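PDB 3ZIE: sepf-like protein, which probably serves cell division in an archaeon as a counterpart of SepF, which anchors the Z ring to the membrane. Local coordinates for residues D30-K35 with G63-I68; T9-V14 with L41-K46. The protein carries 1 engineered substitution. All coordinates share one frame; numbering follows the deposited sequence.

Interaction 1. Residues D30-K35 with G63-I68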
ATOM      1  N   ASP B  30      -3.387  -6.312   6.336  1.00 13.53           N
ATOM      2  CA  ASP B  30      -2.347  -6.800   7.214  1.00 13.05           C
ATOM      3  C   ASP B  30      -2.728  -8.212   7.586  1.00 12.33           C
ATOM      4  O   ASP B  30      -3.797  -8.405   8.161  1.00 12.46           O
ATOM      5  CB  ASP B  30      -2.274  -5.939   8.485  1.00 14.56           C
ATOM      6  CG  ASP B  30      -1.096  -6.316   9.382  1.00 18.13           C
ATOM      7  OD1 ASP B  30      -0.375  -7.277   9.090  1.00 20.70           O
ATOM      8  OD2 ASP B  30      -0.839  -5.611  10.392  1.00 23.96           O
ATOM      9  N   ILE B  31      -1.893  -9.189   7.216  1.00 12.86           N
ATOM     10  CA  ILE B  31      -2.171 -10.595   7.576  1.00 12.59           C
ATOM     11  C   ILE B  31      -1.228 -11.148   8.660  1.00 13.28           C
ATOM     12  O   ILE B  31      -1.223 -12.385   8.888  1.00 12.01           O
ATOM     13  CB  ILE B  31      -2.099 -11.566   6.320  1.00 13.16           C
ATOM     14  CG1 ILE B  31      -0.702 -11.445   5.667  1.00 15.43           C
ATOM     15  CG2 ILE B  31      -3.410 -11.343   5.450  1.00 13.00           C
ATOM     16  CD1 ILE B  31      -0.348 -12.332   4.503  1.00 18.98           C
ATOM     17  N   ALA B  32      -0.443 -10.259   9.304  1.00 12.86           N
ATOM     18  CA  ALA B  32       0.576 -10.694  10.280  1.00 13.78           C
ATOM     19  C   ALA B  32       0.012 -11.646  11.302  1.00 14.93           C
ATOM     20  O   ALA B  32       0.676 -12.635  11.688  1.00 14.87           O
ATOM     21  CB  ALA B  32       1.181  -9.445  11.019  1.00 14.33           C
ATOM     22  N   PHE B  33      -1.209 -11.340  11.749  1.00 14.84           N
ATOM     23  CA  PHE B  33      -1.798 -12.027  12.883  1.00 17.20           C
ATOM     24  C   PHE B  33      -2.113 -13.485  12.643  1.00 17.79           C
ATOM     25  O   PHE B  33      -2.218 -14.281  13.615  1.00 15.94           O
ATOM     26  CB  PHE B  33      -3.068 -11.319  13.392  1.00 16.96           C
ATOM     27  CG  PHE B  33      -3.534 -11.834  14.743  1.00 20.40           C
ATOM     28  CD1 PHE B  33      -2.764 -11.594  15.906  1.00 22.88           C
ATOM     29  CD2 PHE B  33      -4.720 -12.616  14.855  1.00 20.96           C
ATOM     30  CE1 PHE B  33      -3.181 -12.097  17.182  1.00 23.77           C
ATOM     31  CE2 PHE B  33      -5.154 -13.097  16.112  1.00 22.52           C
ATOM     32  CZ  PHE B  33      -4.388 -12.834  17.274  1.00 24.12           C
ATOM     33  N   ILE B  34      -2.351 -13.816  11.367  1.00 17.05           N
ATOM     34  CA  ILE B  34      -2.802 -15.147  11.004  1.00 16.36           C
ATOM     35  C   ILE B  34      -1.737 -15.871  10.194  1.00 16.93           C
ATOM     36  O   ILE B  34      -2.022 -16.939   9.642  1.00 17.70           O
ATOM     37  CB  ILE B  34      -4.141 -15.113  10.195  1.00 15.41           C
ATOM     38  CG1 ILE B  34      -4.009 -14.299   8.881  1.00 17.63           C
ATOM     39  CG2 ILE B  34      -5.286 -14.613  11.046  1.00 16.81           C
ATOM     40  CD1 ILE B  34      -5.201 -14.432   7.851  1.00 12.28           C
ATOM     41  N   LYS B  35      -0.524 -15.320  10.106  1.00 16.36           N
ATOM     42  CA  LYS B  35       0.544 -15.990   9.367  1.00 19.26           C
ATOM     43  C   LYS B  35       0.887 -17.365   9.969  1.00 20.16           C
ATOM     44  O   LYS B  35       1.382 -18.242   9.269  1.00 20.31           O
ATOM     45  CB  LYS B  35       1.800 -15.142   9.251  1.00 19.29           C
ATOM     46  CG  LYS B  35       1.821 -14.238   7.991  1.00 22.31           C
ATOM     47  CD  LYS B  35       3.191 -13.702   7.736  1.00 25.21           C
ATOM     48  CE  LYS B  35       4.077 -14.675   6.996  1.00 25.32           C
ATOM     49  NZ  LYS B  35       4.240 -14.290   5.553  1.00 25.31           N
ATOM     50  N   GLY B  63       6.109  -7.271   1.358  1.00 14.87           N
ATOM     51  CA  GLY B  63       6.864  -7.930   2.435  1.00 17.65           C
ATOM     52  C   GLY B  63       6.205  -9.238   2.884  1.00 19.25           C
ATOM     53  O   GLY B  63       5.533  -9.941   2.117  1.00 19.20           O
ATOM     54  N   GLU B  64       6.362  -9.526   4.162  1.00 20.20           N
ATOM     55  CA  GLU B  64       5.846 -10.758   4.778  1.00 22.08           C
ATOM     56  C   GLU B  64       4.445 -10.617   5.300  1.00 20.11           C
ATOM     57  O   GLU B  64       3.742 -11.613   5.452  1.00 20.69           O
ATOM     58  CB  GLU B  64       6.725 -11.124   6.003  1.00 23.93           C
ATOM     59  CG  GLU B  64       8.139 -11.494   5.666  1.00 29.47           C
ATOM     60  CD  GLU B  64       8.292 -12.988   5.466  1.00 35.81           C
ATOM     61  OE1 GLU B  64       7.305 -13.646   5.050  1.00 39.02           O
ATOM     62  OE2 GLU B  64       9.402 -13.509   5.747  1.00 39.08           O
ATOM     63  N   ASP B  65       4.036  -9.399   5.635  1.00 17.93           N
ATOM     64  CA  ASP B  65       2.876  -9.253   6.493  1.00 17.03           C
ATOM     65  C   ASP B  65       1.669  -8.584   5.875  1.00 16.13           C
ATOM     66  O   ASP B  65       0.633  -8.487   6.525  1.00 17.12           O
ATOM     67  CB  ASP B  65       3.297  -8.570   7.820  1.00 18.63           C
ATOM     68  CG  ASP B  65       4.207  -9.457   8.649  1.00 22.37           C
ATOM     69  OD1 ASP B  65       4.172 -10.698   8.435  1.00 25.00           O
ATOM     70  OD2 ASP B  65       4.966  -8.938   9.490  1.00 25.68           O
ATOM     71  N   TYR B  66       1.813  -8.088   4.638  1.00 14.63           N
ATOM     72  CA  TYR B  66       0.757  -7.350   3.934  1.00 11.90           C
ATOM     73  C   TYR B  66       0.477  -7.927   2.546  1.00 10.47           C
ATOM     74  O   TYR B  66       1.328  -8.530   1.924  1.00 10.27           O
ATOM     75  CB  TYR B  66       1.138  -5.862   3.722  1.00 12.29           C
ATOM     76  CG  TYR B  66       1.180  -5.119   5.001  1.00 12.13           C
ATOM     77  CD1 TYR B  66       0.029  -4.565   5.548  1.00 11.40           C
ATOM     78  CD2 TYR B  66       2.378  -4.961   5.669  1.00 13.58           C
ATOM     79  CE1 TYR B  66       0.080  -3.879   6.781  1.00 13.23           C
ATOM     80  CE2 TYR B  66       2.425  -4.312   6.906  1.00 14.92           C
ATOM     81  CZ  TYR B  66       1.264  -3.779   7.443  1.00 12.98           C
ATOM     82  OH  TYR B  66       1.332  -3.126   8.651  1.00 13.74           O
ATOM     83  N   VAL B  67      -0.709  -7.656   2.052  1.00 10.62           N
ATOM     84  CA  VAL B  67      -1.086  -7.982   0.683  1.00 11.99           C
ATOM     85  C   VAL B  67      -1.804  -6.750   0.146  1.00 12.50           C
ATOM     86  O   VAL B  67      -2.639  -6.179   0.823  1.00 12.71           O
ATOM     87  CB  VAL B  67      -2.046  -9.215   0.692  1.00 13.42           C
ATOM     88  CG1 VAL B  67      -2.511  -9.525  -0.625  1.00 15.74           C
ATOM     89  CG2 VAL B  67      -1.258 -10.451   1.125  1.00 14.63           C
ATOM     90  N   ILE B  68      -1.490  -6.339  -1.069  1.00 11.90           N
ATOM     91  CA  ILE B  68      -2.131  -5.171  -1.673  1.00 10.09           C
ATOM     92  C   ILE B  68      -3.172  -5.705  -2.655  1.00 11.52           C
ATOM     93  O   ILE B  68      -2.860  -6.556  -3.503  1.00  9.42           O
ATOM     94  CB  ILE B  68      -1.140  -4.290  -2.441  1.00 10.51           C
ATOM     95  CG1 ILE B  68       0.002  -3.761  -1.550  1.00 11.00           C
ATOM     96  CG2 ILE B  68      -1.889  -3.114  -3.080  1.00 10.97           C
ATOM     97  CD1 ILE B  68       1.249  -3.227  -2.347  1.00 11.55           C
TER
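K35 NZ is gripped twice by E64: it donates to the backbone O of E64 at 2.7 Å, and it reaches OE1 of the E64 carboxylate at 3.2 Å in a salt bridge. The first bond lies in the carbonyl plane and uses a lone pair, with a C=O...N angle of 134°; the second comes in on the anti side of the carboxylate, tilted out of its plane. The lysine chain turns sharply near its end (chi3 83°), and its CD passes at 3.2 Å from D65 OD1, a close van der Waals contact of CH with oxygen; the nearby aspartate may add to the negative field round the ammonium. With an alanine here, the E64 carbonyl and carboxylate would probably lose their shared lysine partner, and the E64 side chain could turn more freely. Next to this grip, I31 N donates to D65 O at 2.7 Å, a fairly straight bond that ties the end of strand 26-30 to the turn that enters strand 66-70, just past the antiparallel, non-hydrogen-bonded pair D30–Y66. D30 does two jobs. Its OD1 accepts from A32 N at 3.0 Å, closing an Asx turn that leads into the short 3-10 segment 32-34. The same carboxylate leans over one face of the Y66 ring, the two planes 29° apart and OD1 displaced toward the rim, while D30 CB rests 3.6 Å from Y66 CE1. I31 also carries the apolar part: its CD1 meets V67 CG2 at 4.0 Å, both residues buried. In the fold, strands 26-30 and 66-70 run side by side here, and the chain leaving the first heads for helix 38-55. I31 packs on L41 of that helix, V67 on I59 of strand 58-62, and Y66 on L62 of the second subunit.

Interaction 2. Residues T9-V14 with L41-K46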
ATOM      1  N   THR B   9      -7.714 -10.582  11.083  1.00 16.63           N
ATOM      2  CA  THR B   9      -7.512 -11.485  12.242  1.00 18.19           C
ATOM      3  C   THR B   9      -8.263 -12.826  12.135  1.00 19.59           C
ATOM      4  O   THR B   9      -8.242 -13.636  13.082  1.00 20.02           O
ATOM      5  CB  THR B   9      -7.961 -10.794  13.545  1.00 18.40           C
ATOM      6  OG1 THR B   9      -9.253 -10.210  13.335  1.00 20.62           O
ATOM      7  CG2 THR B   9      -6.951  -9.706  13.907  1.00 18.24           C
ATOM      8  N   GLY B  10      -8.894 -13.064  10.985  1.00 20.57           N
ATOM      9  CA  GLY B  10      -9.758 -14.239  10.753  1.00 21.42           C
ATOM     10  C   GLY B  10     -10.621 -13.998   9.534  1.00 21.47           C
ATOM     11  O   GLY B  10     -10.445 -12.988   8.819  1.00 23.59           O
ATOM     12  N   LEU B  11     -11.614 -14.850   9.311  1.00 19.85           N
ATOM     13  CA  LEU B  11     -12.438 -14.716   8.120  1.00 19.38           C
ATOM     14  C   LEU B  11     -13.473 -13.564   8.192  1.00 19.11           C
ATOM     15  O   LEU B  11     -14.067 -13.182   7.187  1.00 16.63           O
ATOM     16  CB  LEU B  11     -13.136 -16.048   7.812  1.00 21.54           C
ATOM     17  CG  LEU B  11     -12.276 -17.067   7.034  1.00 22.95           C
ATOM     18  CD1 LEU B  11     -12.674 -18.473   7.370  1.00 26.30           C
ATOM     19  CD2 LEU B  11     -12.475 -16.818   5.546  1.00 26.06           C
ATOM     20  N   ASN B  12     -13.663 -12.979   9.366  1.00 18.94           N
ATOM     21  CA  ASN B  12     -14.690 -11.936   9.505  1.00 20.50           C
ATOM     22  C   ASN B  12     -14.396 -10.572   8.812  1.00 19.87           C
ATOM     23  O   ASN B  12     -15.331  -9.765   8.648  1.00 22.02           O
ATOM     24  CB  ASN B  12     -15.013 -11.708  10.985  1.00 21.92           C
ATOM     25  CG  ASN B  12     -15.642 -12.915  11.626  1.00 25.05           C
ATOM     26  OD1 ASN B  12     -15.336 -13.271  12.790  1.00 25.83           O
ATOM     27  ND2 ASN B  12     -16.517 -13.570  10.873  1.00 23.88           N
ATOM     28  N   GLU B  13     -13.154 -10.325   8.381  1.00 17.24           N
ATOM     29  CA  GLU B  13     -12.825  -9.074   7.617  1.00 16.23           C
ATOM     30  C   GLU B  13     -13.025  -9.157   6.102  1.00 15.08           C
ATOM     31  O   GLU B  13     -13.074  -8.136   5.401  1.00 13.23           O
ATOM     32  CB  GLU B  13     -11.408  -8.581   7.937  1.00 16.94           C
ATOM     33  CG  GLU B  13     -11.222  -8.175   9.406  1.00 18.53           C
ATOM     34  CD  GLU B  13     -11.140  -9.421  10.308  1.00 20.88           C
ATOM     35  OE1 GLU B  13     -10.212 -10.228  10.101  1.00 21.47           O
ATOM     36  OE2 GLU B  13     -12.026  -9.622  11.172  1.00 23.75           O
ATOM     37  N   VAL B  14     -13.158 -10.378   5.584  1.00 15.10           N
ATOM     38  CA  VAL B  14     -13.245 -10.593   4.125  1.00 14.03           C
ATOM     39  C   VAL B  14     -14.454  -9.906   3.528  1.00 13.33           C
ATOM     40  O   VAL B  14     -14.312  -9.227   2.533  1.00 13.56           O
ATOM     41  CB  VAL B  14     -13.189 -12.093   3.739  1.00 14.21           C
ATOM     42  CG1 VAL B  14     -13.665 -12.300   2.263  1.00 12.90           C
ATOM     43  CG2 VAL B  14     -11.783 -12.657   3.976  1.00 14.76           C
ATOM     44  N   LEU B  41      -5.243 -18.734   7.243  1.00 12.29           N
ATOM     45  CA  LEU B  41      -4.591 -17.890   6.237  1.00 14.44           C
ATOM     46  C   LEU B  41      -4.874 -18.335   4.786  1.00 14.95           C
ATOM     47  O   LEU B  41      -5.179 -17.516   3.847  1.00 14.02           O
ATOM     48  CB  LEU B  41      -3.097 -17.895   6.495  1.00 15.12           C
ATOM     49  CG  LEU B  41      -2.172 -17.414   5.382  1.00 16.86           C
ATOM     50  CD1 LEU B  41      -2.241 -15.916   5.346  1.00 16.48           C
ATOM     51  CD2 LEU B  41      -0.766 -17.880   5.677  1.00 18.48           C
ATOM     52  N   ASP B  42      -4.775 -19.640   4.590  1.00 14.00           N
ATOM     53  CA  ASP B  42      -5.092 -20.205   3.286  1.00 14.39           C
ATOM     54  C   ASP B  42      -6.510 -19.909   2.838  1.00 14.05           C
ATOM     55  O   ASP B  42      -6.683 -19.597   1.668  1.00 13.85           O
ATOM     56  CB  ASP B  42      -4.792 -21.708   3.214  1.00 14.45           C
ATOM     57  CG  ASP B  42      -3.337 -22.005   3.312  1.00 17.84           C
ATOM     58  OD1 ASP B  42      -2.498 -21.065   3.175  1.00 21.08           O
ATOM     59  OD2 ASP B  42      -3.014 -23.178   3.520  1.00 18.25           O
ATOM     60  N   ARG B  43      -7.510 -19.976   3.730  1.00 13.55           N
ATOM     61  CA  ARG B  43      -8.898 -19.715   3.361  1.00 14.02           C
ATOM     62  C   ARG B  43      -9.072 -18.252   2.997  1.00 14.11           C
ATOM     63  O   ARG B  43      -9.767 -17.909   2.015  1.00 11.53           O
ATOM     64  CB  ARG B  43      -9.910 -19.978   4.499  1.00 15.00           C
ATOM     65  CG  ARG B  43     -10.013 -21.398   5.039  1.00 20.69           C
ATOM     66  CD  ARG B  43     -11.203 -21.483   5.965  1.00 26.04           C
ATOM     67  NE  ARG B  43     -11.133 -22.662   6.803  1.00 32.25           N
ATOM     68  CZ  ARG B  43     -11.585 -22.737   8.062  1.00 36.01           C
ATOM     69  NH1 ARG B  43     -12.128 -21.664   8.651  1.00 37.27           N
ATOM     70  NH2 ARG B  43     -11.483 -23.885   8.758  1.00 35.15           N
ATOM     71  N   VAL B  44      -8.488 -17.368   3.836  1.00 12.41           N
ATOM     72  CA  VAL B  44      -8.568 -15.913   3.545  1.00 11.55           C
ATOM     73  C   VAL B  44      -7.912 -15.641   2.167  1.00 11.67           C
ATOM     74  O   VAL B  44      -8.495 -14.980   1.286  1.00 11.88           O
ATOM     75  CB  VAL B  44      -7.866 -15.092   4.682  1.00 11.43           C
ATOM     76  CG1 VAL B  44      -7.730 -13.587   4.290  1.00  9.67           C
ATOM     77  CG2 VAL B  44      -8.727 -15.177   5.978  1.00  9.93           C
ATOM     78  N   LEU B  45      -6.697 -16.155   1.972  1.00 10.54           N
ATOM     79  CA  LEU B  45      -5.980 -15.831   0.729  1.00 11.21           C
ATOM     80  C   LEU B  45      -6.704 -16.454  -0.485  1.00 11.59           C
ATOM     81  O   LEU B  45      -6.730 -15.868  -1.594  1.00 10.40           O
ATOM     82  CB  LEU B  45      -4.506 -16.289   0.738  1.00 11.05           C
ATOM     83  CG  LEU B  45      -3.480 -15.573   1.598  1.00 14.09           C
ATOM     84  CD1 LEU B  45      -2.093 -16.330   1.637  1.00 14.91           C
ATOM     85  CD2 LEU B  45      -3.321 -14.113   1.172  1.00 15.44           C
ATOM     86  N   LYS B  46      -7.255 -17.666  -0.291  1.00 11.49           N
ATOM     87  CA  LYS B  46      -8.106 -18.226  -1.346  1.00 13.58           C
ATOM     88  C   LYS B  46      -9.269 -17.237  -1.678  1.00 13.24           C
ATOM     89  O   LYS B  46      -9.538 -16.932  -2.837  1.00 12.10           O
ATOM     90  CB  LYS B  46      -8.678 -19.590  -0.958  1.00 15.02           C
ATOM     91  CG  LYS B  46      -9.770 -20.130  -1.958  1.00 19.02           C
ATOM     92  CD  LYS B  46     -10.563 -21.331  -1.399  1.00 23.92           C
ATOM     93  CE  LYS B  46     -11.518 -20.949  -0.205  1.00 28.94           C
ATOM     94  NZ  LYS B  46     -12.872 -20.356  -0.602  1.00 28.14           N
TER
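L11 brings its CD1 methyl to the edge of the R43 guanidinium, near its plane, 3.5 Å from R43 NH1, the leucine side chain lying roughly perpendicular to the arginine's. The arginine chain is extended from CG to NE, and its CD lies 3.6 Å from L11 CD1. This is van der Waals contact of a methyl with the rim of a flat cation and with the aliphatic chain that carries it. The other leucine branch turns to V44. L11 and V44 lie alongside each other, their side chains pointing opposite ways, and L11 CD2 stands 4.1 Å from V44 CG2. With CG anti to the carbonyl carbon of L11 (chi1 -83°), the fork can straddle the two neighbouring helix residues, one methyl for each. V44 uses both of its branches: CG2 faces L11 and also lies 4.0 Å from G10 O, while CG1 meets V14 CG2 at 4.2 Å. V14 and V44, both buried, are likewise set flank to flank with their side chains reversed. The contact is made by van der Waals packing, mostly of aliphatic groups, and the loop gets its polar fastening from within. E13, itself buried, turns its carboxylate back so that OE1 accepts from T9 N at 2.7 Å, the donor rising well above the carboxylate plane, with a weak second bond from G10 N. This probably helps hold the bend of 9-13 just ahead of helix 14-22. The bend lies between strand 2-7 and that helix and packs on the flank of helix 38-55. L11 and V14 also touch D47 further along helix 38-55, V44 also packs on V8 and I34, and S83 of the second subunit packs on T9 and E13.

From the N terminus, the chain leaves strand 2-7, bends through 9-14, forms helix 14-22 and strand 26-30, turns through 30-35 and enters helix 38-55, where interaction 2 closes its loop between 9-14 and 41-46. Interaction 1 starts within that span, at 30-35, but ends beyond it at 63-68, after strand 58-62, so the two loops cross rather than nest. One contact sets the bend before the first helix against the second helix; the other joins the exit of strand 26-30 to the entry of strand 66-70. They meet at I34, whose atoms pack against T9, G10 and L41, and F33 also touches T9. Both reach the second subunit.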